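Trm112p-like protein (Encephalitozoon cuniculi, PDB 3Q87) binds zinc and activates the methyltransferase Mtq2, forming with it the complex that methylates the translation termination factor eRF1. Local coordinates at the interface of chains A and B. Numbering follows the deposited sequence. Chains: chain A, Putative uncharacterized protein ECU08_1170; chain B, N6 adenine specific DNA methylase.

Contact 1: the interface of chains A and B. Residues chain A 9-12, 109, 118; chain B 66-68, 72-73.
A:Lys10 and B:Ser73 meet through their backbones, the amide N of A:Lys10 lying 3.0 Å from the carbonyl O of B:Ser73, while the amide N of A:Thr118 also bonds the O of B:Arg67. The hydroxyl of A:Thr118 turns to the same acceptor: OG1 lies between the backbone N and the carbonyl carbon (chi1 76°) and donates to B:Arg67 O at 2.8 Å, in the carbonyl plane and on a lone pair. Amide and hydroxyl of one residue thus grip a single carbonyl oxygen at the end of strand 65-67. A:Thr118 OG1 also pairs with B:Ser73 OG at 3.0 Å, a bond whose direction is undecided. The methyl CG2 of A:Thr118 packs 3.8 Å from B:Val66 CG1 and, within its own chain, over the centre of the A:Tyr109 ring. That ring is held at its tip, where OH donates to A:Lys10 O at 2.8 Å; the same OH packs on B:Ser73 CB. The A:Lys10 chain bends at its last torsion (chi4 76°) and brings the terminal amine NZ 3.0 Å from the carbonyl O of B:Cys72, although B:Cys72 is poorly ordered. A:Lys12 runs extended beyond CG to bond A:Thr118 O through NZ, tying together two segments of chain A that face the partner. Beside these groups sits A:Cys11, a zinc ligand, so the metal site probably stabilises the loop by which the activator holds its methyltransferase.

Contact 2: the interface of chains A and B. Residues chain A 4-5, 8, 37-39, 91; chain B 26, 46, 48, 64.
B:Thr46 presents its two branches to different parts of chain A. Its hydroxyl OG1, beside the backbone N (chi1 -58°), receives the amide of A:Ile39 at 2.6 Å along a nearly straight line, 177° at the hydrogen, and makes a weak bond to A:Val37 O. Its methyl CG2 meets the A:Phe4 ring tip to tip, 3.7 Å from CE1. The neighbouring edge of that ring, CZ and CE2, reaches the amide of B:Asn64, whose plane is nearly perpendicular to the ring and whose OD1 lies at the ring edge, 3.8 Å from CE2. Farther along, B:Val48 offers CG2 to two leucines, with A:Leu5 CD2 at 3.5 Å and A:Leu8 CD1 close by. The other branch of A:Leu8, CD2, reaches B:Ile26 CG2 at 3.8 Å, while B:Ile26 CG1 packs on A:Ile39 CG2. Behind this layer the A:Phe4 ring is flanked on opposite faces by A:Leu5 CD2 and A:Phe91 CE1, both offset toward the rim, which should limit its rotation. A:Phe91 is itself backed by A:Lys38 CB, 3.7 Å above its ring centre, with A:Ile39 O at its edge. In the fold, 3-10 helix 3-7 with the A:Leu8 that follows it, and the 37-39 loop, pack against strands 26-30 and 46-51 and the B:Asn64 loop of the methyltransferase, with the end of helix 84-91 backing them.

Contact 1: the interface of chains A and B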
# COMPACT_ATOMS: atom_id res chain seq x y z
N LEU A 9 -1.67 -0.16 8.00
CA LEU A 9 -0.26 -0.17 8.36
C LEU A 9 -0.05 -1.03 9.60
O LEU A 9 -0.95 -1.18 10.40
CB LEU A 9 0.23 1.25 8.62
CG LEU A 9 0.49 2.19 7.44
CD1 LEU A 9 0.54 3.63 7.90
CD2 LEU A 9 1.79 1.83 6.74
N LYS A 10 1.14 -1.59 9.74
CA LYS A 10 1.46 -2.32 10.96
C LYS A 10 2.94 -2.14 11.30
O LYS A 10 3.74 -1.76 10.45
CB LYS A 10 1.15 -3.81 10.79
CG LYS A 10 2.10 -4.56 9.84
CD LYS A 10 1.77 -6.04 9.81
CE LYS A 10 2.79 -6.85 9.01
NZ LYS A 10 4.05 -7.04 9.77
N CYS A 11 3.28 -2.42 12.55
CA CYS A 11 4.67 -2.38 12.97
C CYS A 11 5.42 -3.47 12.23
O CYS A 11 4.96 -4.61 12.14
CB CYS A 11 4.80 -2.60 14.48
SG CYS A 11 6.52 -2.77 14.98
N LYS A 12 6.58 -3.12 11.71
CA LYS A 12 7.29 -4.05 10.85
C LYS A 12 8.18 -4.99 11.66
O LYS A 12 8.80 -5.89 11.11
CB LYS A 12 8.10 -3.30 9.80
CG LYS A 12 9.33 -2.61 10.37
CD LYS A 12 10.17 -1.99 9.27
CE LYS A 12 11.30 -1.16 9.85
NZ LYS A 12 12.07 -0.52 8.75
N TYR A 109 7.44 5.46 13.02
CA TYR A 109 7.39 5.82 11.61
C TYR A 109 7.14 7.33 11.49
O TYR A 109 6.04 7.81 11.73
CB TYR A 109 6.24 5.11 10.89
CG TYR A 109 6.28 3.59 10.82
CD1 TYR A 109 7.47 2.88 10.87
CD2 TYR A 109 5.10 2.87 10.64
CE1 TYR A 109 7.48 1.51 10.78
CE2 TYR A 109 5.10 1.48 10.54
CZ TYR A 109 6.29 0.81 10.60
OH TYR A 109 6.28 -0.55 10.50
N THR A 118 8.55 4.21 6.60
CA THR A 118 8.68 2.99 7.40
C THR A 118 10.04 2.32 7.26
O THR A 118 10.27 1.24 7.79
CB THR A 118 7.57 1.97 7.07
OG1 THR A 118 7.85 1.33 5.81
CG2 THR A 118 6.17 2.67 7.04
N VAL B 66 3.35 5.65 1.09
CA VAL B 66 4.14 5.02 2.13
C VAL B 66 5.51 4.67 1.58
O VAL B 66 5.61 4.02 0.54
CB VAL B 66 3.46 3.72 2.63
CG1 VAL B 66 4.21 3.15 3.85
CG2 VAL B 66 1.99 4.00 2.98
N ARG B 67 6.57 5.11 2.24
CA ARG B 67 7.88 4.60 1.87
C ARG B 67 8.10 3.32 2.66
O ARG B 67 8.06 3.34 3.89
CB ARG B 67 9.00 5.60 2.14
CG ARG B 67 10.36 4.96 1.97
CD ARG B 67 11.46 5.95 1.83
NE ARG B 67 12.71 5.31 1.42
CZ ARG B 67 13.78 5.22 2.20
NH1 ARG B 67 13.76 5.71 3.42
NH2 ARG B 67 14.88 4.62 1.75
N ALA B 68 8.28 2.20 1.96
CA ALA B 68 8.37 0.91 2.63
C ALA B 68 9.15 -0.09 1.80
O ALA B 68 9.24 0.05 0.58
CB ALA B 68 6.98 0.36 2.91
N CYS B 72 6.53 -5.42 4.66
CA CYS B 72 6.79 -5.57 6.09
C CYS B 72 5.96 -4.65 6.97
O CYS B 72 5.57 -5.03 8.08
CB CYS B 72 8.28 -5.33 6.40
SG CYS B 72 9.45 -6.13 5.26
N SER B 73 5.71 -3.44 6.49
CA SER B 73 4.97 -2.46 7.27
C SER B 73 3.50 -2.39 6.84
O SER B 73 2.76 -1.49 7.26
CB SER B 73 5.62 -1.08 7.11
OG SER B 73 5.61 -0.70 5.74

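Contact 2: the interface of chains A and B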
# COMPACT_ATOMS: atom_id res chain seq x y z
N PHE A 4 -7.38 6.81 7.46
CA PHE A 4 -7.84 5.46 7.10
C PHE A 4 -6.67 4.51 6.95
O PHE A 4 -6.84 3.29 7.06
CB PHE A 4 -8.72 5.46 5.85
CG PHE A 4 -7.95 5.35 4.56
CD1 PHE A 4 -7.72 4.12 3.97
CD2 PHE A 4 -7.45 6.48 3.94
CE1 PHE A 4 -7.01 4.01 2.79
CE2 PHE A 4 -6.75 6.39 2.75
CZ PHE A 4 -6.52 5.15 2.18
N LEU A 5 -5.48 5.06 6.72
CA LEU A 5 -4.27 4.23 6.58
C LEU A 5 -3.97 3.45 7.86
O LEU A 5 -3.28 2.44 7.83
CB LEU A 5 -3.05 5.06 6.17
CG LEU A 5 -2.95 5.36 4.67
CD1 LEU A 5 -1.55 5.84 4.31
CD2 LEU A 5 -3.29 4.13 3.87
N LEU A 8 -4.39 -0.12 7.67
CA LEU A 8 -3.59 -0.83 6.68
C LEU A 8 -2.12 -0.99 7.07
O LEU A 8 -1.40 -1.83 6.53
CB LEU A 8 -3.66 -0.10 5.33
CG LEU A 8 -4.95 -0.37 4.55
CD1 LEU A 8 -5.43 0.85 3.80
CD2 LEU A 8 -4.73 -1.53 3.60
N VAL A 37 -13.57 6.60 -4.98
CA VAL A 37 -13.73 5.43 -4.13
C VAL A 37 -13.03 5.52 -2.76
O VAL A 37 -11.80 5.67 -2.67
CB VAL A 37 -13.28 4.18 -4.88
CG1 VAL A 37 -13.83 2.93 -4.21
CG2 VAL A 37 -13.76 4.26 -6.32
N LYS A 38 -13.82 5.40 -1.71
CA LYS A 38 -13.32 5.50 -0.35
C LYS A 38 -13.71 4.25 0.41
O LYS A 38 -14.71 4.23 1.12
CB LYS A 38 -13.91 6.72 0.37
CG LYS A 38 -13.26 8.05 -0.01
CD LYS A 38 -13.84 9.21 0.78
CE LYS A 38 -15.02 9.83 0.07
NZ LYS A 38 -14.58 10.62 -1.11
N ILE A 39 -12.92 3.20 0.25
CA ILE A 39 -13.15 1.98 0.99
C ILE A 39 -12.15 1.90 2.15
O ILE A 39 -10.96 2.15 1.96
CB ILE A 39 -12.96 0.79 0.06
CG1 ILE A 39 -13.87 0.96 -1.16
CG2 ILE A 39 -13.27 -0.51 0.77
CD1 ILE A 39 -13.75 -0.16 -2.13
N PHE A 91 -10.90 10.09 5.62
CA PHE A 91 -10.46 10.40 4.27
C PHE A 91 -10.33 11.89 4.07
O PHE A 91 -9.73 12.34 3.10
CB PHE A 91 -11.43 9.82 3.23
CG PHE A 91 -11.32 8.34 3.06
CD1 PHE A 91 -10.46 7.79 2.11
CD2 PHE A 91 -12.07 7.47 3.85
CE1 PHE A 91 -10.35 6.42 1.96
CE2 PHE A 91 -11.97 6.10 3.70
CZ PHE A 91 -11.11 5.57 2.75
N ILE B 26 -9.53 -2.57 -2.06
CA ILE B 26 -8.40 -1.86 -1.48
C ILE B 26 -7.16 -2.45 -2.15
O ILE B 26 -6.89 -3.63 -2.03
CB ILE B 26 -8.32 -2.02 0.05
CG1 ILE B 26 -9.54 -1.39 0.73
CG2 ILE B 26 -7.06 -1.34 0.60
CD1 ILE B 26 -9.57 -1.61 2.26
N THR B 46 -9.78 2.09 -3.78
CA THR B 46 -8.96 2.81 -2.81
C THR B 46 -7.55 2.25 -2.85
O THR B 46 -7.34 1.05 -2.68
CB THR B 46 -9.53 2.73 -1.40
OG1 THR B 46 -10.86 3.28 -1.40
CG2 THR B 46 -8.64 3.56 -0.45
N VAL B 48 -3.42 2.28 -1.79
CA VAL B 48 -2.25 2.66 -1.02
C VAL B 48 -1.04 2.46 -1.92
O VAL B 48 -0.91 1.42 -2.53
CB VAL B 48 -2.11 1.80 0.25
CG1 VAL B 48 -0.87 2.23 1.06
CG2 VAL B 48 -3.37 1.95 1.09
N ASN B 64 -1.95 7.94 -1.63
CA ASN B 64 -1.69 7.66 -0.23
C ASN B 64 -0.34 6.97 -0.13
O ASN B 64 -0.21 5.79 -0.41
CB ASN B 64 -2.83 6.81 0.31
CG ASN B 64 -4.18 7.47 0.07
OD1 ASN B 64 -4.46 8.54 0.61
ND2 ASN B 64 -5.00 6.86 -0.77

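The C-alpha centres of contact 1 and contact 2 lie about 15 Å apart on one continuous interface. In chain A the join is direct, since A:Leu8 of contact 2 is followed by A:Leu9 of contact 1; in chain B, B:Asn64 immediately precedes strand 65-67, which holds B:Val66. Contact 1 is chiefly polar and lies beside the zinc site, whereas contact 2 is mainly apolar and rests on strands of the methyltransferase. Together they fix the activator by chemically different patches, which would favour a defined orientation of the two proteins in the Mtq2-Trm112 heterodimer.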